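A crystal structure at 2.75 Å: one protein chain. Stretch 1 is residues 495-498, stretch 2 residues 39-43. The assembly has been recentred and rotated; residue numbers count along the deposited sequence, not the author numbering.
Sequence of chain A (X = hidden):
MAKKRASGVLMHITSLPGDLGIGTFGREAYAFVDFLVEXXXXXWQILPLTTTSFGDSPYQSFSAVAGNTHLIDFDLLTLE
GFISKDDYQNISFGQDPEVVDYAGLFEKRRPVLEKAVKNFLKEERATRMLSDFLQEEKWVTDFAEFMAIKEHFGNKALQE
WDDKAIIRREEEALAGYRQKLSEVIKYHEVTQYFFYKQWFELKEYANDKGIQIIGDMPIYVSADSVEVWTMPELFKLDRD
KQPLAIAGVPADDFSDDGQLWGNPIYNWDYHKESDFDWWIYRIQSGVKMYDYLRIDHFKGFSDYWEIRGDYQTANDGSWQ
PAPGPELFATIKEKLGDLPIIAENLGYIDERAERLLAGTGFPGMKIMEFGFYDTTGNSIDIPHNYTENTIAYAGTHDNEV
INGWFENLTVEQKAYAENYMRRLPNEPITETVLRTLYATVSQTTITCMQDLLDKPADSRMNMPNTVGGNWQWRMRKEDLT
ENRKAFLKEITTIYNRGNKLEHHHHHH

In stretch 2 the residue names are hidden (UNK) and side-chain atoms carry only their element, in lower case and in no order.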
ATOM      1  N   ASN A 495      18.010  -5.876  21.318  1.00 37.71           N
ATOM      2  CA  ASN A 495      19.072  -6.104  20.345  1.00 33.75           C
ATOM      3  C   ASN A 495      18.598  -6.069  18.890  1.00 37.10           C
ATOM      4  O   ASN A 495      18.807  -7.032  18.152  1.00 39.44           O
ATOM      5  CB  ASN A 495      19.759  -7.428  20.662  1.00 35.84           C
ATOM      6  CG  ASN A 495      21.142  -7.530  20.064  1.00 41.04           C
ATOM      7  OD1 ASN A 495      21.717  -6.529  19.659  1.00 39.76           O
ATOM      8  ND2 ASN A 495      21.684  -8.752  19.999  1.00 36.85           N
ATOM      9  N   ARG A 496      18.021  -4.953  18.460  1.00 39.75           N
ATOM     10  CA  ARG A 496      17.542  -4.801  17.066  1.00 37.20           C
ATOM     11  C   ARG A 496      17.932  -3.427  16.517  1.00 39.66           C
ATOM     12  O   ARG A 496      17.152  -2.879  15.788  1.00 47.97           O
ATOM     13  CB  ARG A 496      16.020  -4.861  17.068  1.00 36.60           C
ATOM     14  CG  ARG A 496      15.442  -6.164  17.569  1.00 41.21           C
ATOM     15  CD  ARG A 496      14.154  -6.439  16.843  1.00 46.01           C
ATOM     16  NE  ARG A 496      13.301  -7.293  17.611  1.00 37.83           N
ATOM     17  CZ  ARG A 496      12.886  -8.457  17.202  1.00 40.08           C
ATOM     18  NH1 ARG A 496      12.122  -9.172  17.983  1.00 44.42           N
ATOM     19  NH2 ARG A 496      13.221  -8.912  16.024  1.00 42.72           N
ATOM     20  N   GLY A 497      19.135  -2.936  16.786  1.00 41.08           N
ATOM     21  CA  GLY A 497      19.508  -1.587  16.376  1.00 33.70           C
ATOM     22  C   GLY A 497      20.149  -1.473  14.994  1.00 43.64           C
ATOM     23  O   GLY A 497      20.756  -2.412  14.489  1.00 43.31           O
ATOM     24  N   ASN A 498      19.986  -0.286  14.393  1.00 49.35           N
ATOM     25  CA  ASN A 498      20.577   0.131  13.103  1.00 47.24           C
ATOM     26  C   ASN A 498      20.113  -0.659  11.878  1.00 52.36           C
ATOM     27  O   ASN A 498      20.234  -0.177  10.737  1.00 49.96           O
ATOM     28  CB  ASN A 498      22.105   0.077  13.165  1.00 53.25           C
ATOM     29  CG  ASN A 498      22.740   1.450  13.005  1.00 60.07           C
ATOM     30  OD1 ASN A 498      22.123   2.463  13.348  1.00 59.97           O
ATOM     31  ND2 ASN A 498      23.974   1.494  12.487  1.00 60.84           N
ATOM     32  N   UNK A  39      16.285   6.733  16.393  1.00 49.29           N
ATOM     33  CA  UNK A  39      15.876   5.597  17.210  1.00 46.78           C
ATOM     34  C   UNK A  39      16.500   4.279  16.753  1.00 44.41           C
ATOM     35  O   UNK A  39      16.120   3.218  17.253  1.00 45.19           O
ATOM     36  o   UNK A  39      13.873   5.604  15.858  1.00 51.83           O
ATOM     37  c   UNK A  39      13.750   6.668  18.003  1.00 49.10           C
ATOM     38  c   UNK A  39      14.350   5.503  17.208  1.00 47.01           C
ATOM     39  N   UNK A  40      17.447   4.337  15.814  1.00 44.20           N
ATOM     40  CA  UNK A  40      18.189   3.178  15.321  1.00 50.02           C
ATOM     41  C   UNK A  40      17.256   2.139  14.696  1.00 52.65           C
ATOM     42  O   UNK A  40      17.461   0.927  14.817  1.00 48.71           O
ATOM     43  c   UNK A  40      19.718   3.657  17.268  1.00 64.51           C
ATOM     44  c   UNK A  40      19.041   2.581  16.431  1.00 51.28           C
ATOM     45  o   UNK A  40      19.290   3.855  18.434  1.00 65.49           O
ATOM     46  o   UNK A  40      20.636   4.346  16.748  1.00 69.49           O
ATOM     47  N   UNK A  41      16.248   2.634  13.974  1.00 51.41           N
ATOM     48  CA  UNK A  41      15.372   1.779  13.198  1.00 40.56           C
ATOM     49  C   UNK A  41      16.070   1.329  11.923  1.00 34.95           C
ATOM     50  O   UNK A  41      17.068   1.897  11.486  1.00 38.68           O
ATOM     51  o   UNK A  41      12.085   0.908  14.757  1.00 38.77           O
ATOM     52  c   UNK A  41      12.978   1.730  14.986  1.00 42.85           C
ATOM     53  c   UNK A  41      14.075   2.502  12.849  1.00 40.23           C
ATOM     54  n   UNK A  41      13.747   1.669  16.066  1.00 40.99           N
ATOM     55  c   UNK A  41      13.240   2.890  14.042  1.00 42.94           C
ATOM     56  N   UNK A  42      15.548   0.265  11.340  1.00 40.62           N
ATOM     57  CA  UNK A  42      16.039  -0.228  10.060  1.00 43.01           C
ATOM     58  C   UNK A  42      15.054   0.015   8.932  1.00 39.86           C
ATOM     59  O   UNK A  42      15.471   0.361   7.822  1.00 40.74           O
ATOM     60  c   UNK A  42      16.865  -2.328   8.857  1.00 38.34           C
ATOM     61  c   UNK A  42      18.821  -3.269   7.623  1.00 42.42           C
ATOM     62  c   UNK A  42      18.360  -2.494   8.850  1.00 42.84           C
ATOM     63  c   UNK A  42      16.360  -1.729  10.149  1.00 37.92           C
ATOM     64  n   UNK A  42      18.044  -4.524   7.531  1.00 47.47           N
ATOM     65  N   UNK A  43      13.752  -0.102   9.205  1.00 41.26           N
ATOM     66  CA  UNK A  43      12.760  -0.151   8.141  1.00 41.10           C
ATOM     67  C   UNK A  43      11.687   0.909   8.323  1.00 38.68           C
ATOM     68  O   UNK A  43      11.275   1.215   9.447  1.00 40.06           O
ATOM     69  c   UNK A  43      13.747  -2.623   6.509  1.00 42.17           C
ATOM     70  c   UNK A  43      12.095  -1.551   8.061  1.00 39.94           C
ATOM     71  c   UNK A  43      14.657  -3.625   6.193  1.00 43.96           C
ATOM     72  c   UNK A  43      13.055  -2.645   7.710  1.00 37.68           C
ATOM     73  c   UNK A  43      13.295  -3.676   8.591  1.00 38.43           C
ATOM     74  c   UNK A  43      14.209  -4.683   8.284  1.00 40.40           C
ATOM     75  c   UNK A  43      14.893  -4.652   7.093  1.00 39.72           C
TER

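Position 39 carries three side-chain atoms: a carbon bonded to the backbone CA that holds one oxygen and one further carbon. The side chain lies out of reach of residues 495-498. Branching at CB with a hydroxyl and a methyl identifies threonine. Thr39 is the first residue to leave helical backbone angles after a helix; its hydroxyl is hydrogen-bonded elsewhere in the structure.

At position 40 the side chain has two carbons, the second bearing two oxygens. One carboxylate oxygen of position 40 lies 4.2 Å from OD1 of Asn498; the two oxygens approach without a hydrogen bond, as expected for a carboxylate and an amide oxygen, both acceptors. The backbone of position 40 makes the hydrogen bond: its carbonyl O accepts from N of Asn498 at 2.8 Å, and CA of Gly497 approaches the same O of position 40 at 3.6 Å in a CA-H...O contact. A short chain ending in a carboxylate is aspartate. Asp40 itself has positive phi and psi, 60° and 39°.

Position 41 shows three carbons in sequence, the third holding one oxygen and one nitrogen. The CA-to-CB bond points away from the other stretch, and the side chain makes no close contact with it; the backbone O of position 41 lies 3.9 Å from O of Asn498, two acceptors that do not bond. The terminal amide identifies glutamine. The chain, m at both chi1 and chi2, folds back so that NE2 of Gln41 donates a hydrogen bond to O of Thr39 at 3.1 Å, a contact within the stretch.

At position 42 four carbons in a row end in a nitrogen, and the third carbon of position 42 lies 3.5 Å from O of Asn498; this is lysine. The end of the side chain then leads away, so the contact is made by the aliphatic part, at CD of Lys42, and not by the ammonium group.

Position 43 has one carbon followed by a ring of six carbons with no heteroatom, and its side chain is out of reach of the other stretch. This is phenylalanine, and Phe43 is buried.

The contact is small, burying 197 Å² summed over both sides, and joins segments far apart in the sequence. Its single cross-stretch hydrogen bond is between main-chain atoms, bent to 136° at the hydrogen, and it is supplemented by the CA-H...O approach of Gly497. Asn498 contributes the largest covered area: its N is held by Asp40, while its O rests against the aliphatic chain of Lys42. The one cross-stretch hydrogen bond is thus a backbone contact, with packing of the lysine chain beside it.

Stretch 2, residues 39-43: TDQKF
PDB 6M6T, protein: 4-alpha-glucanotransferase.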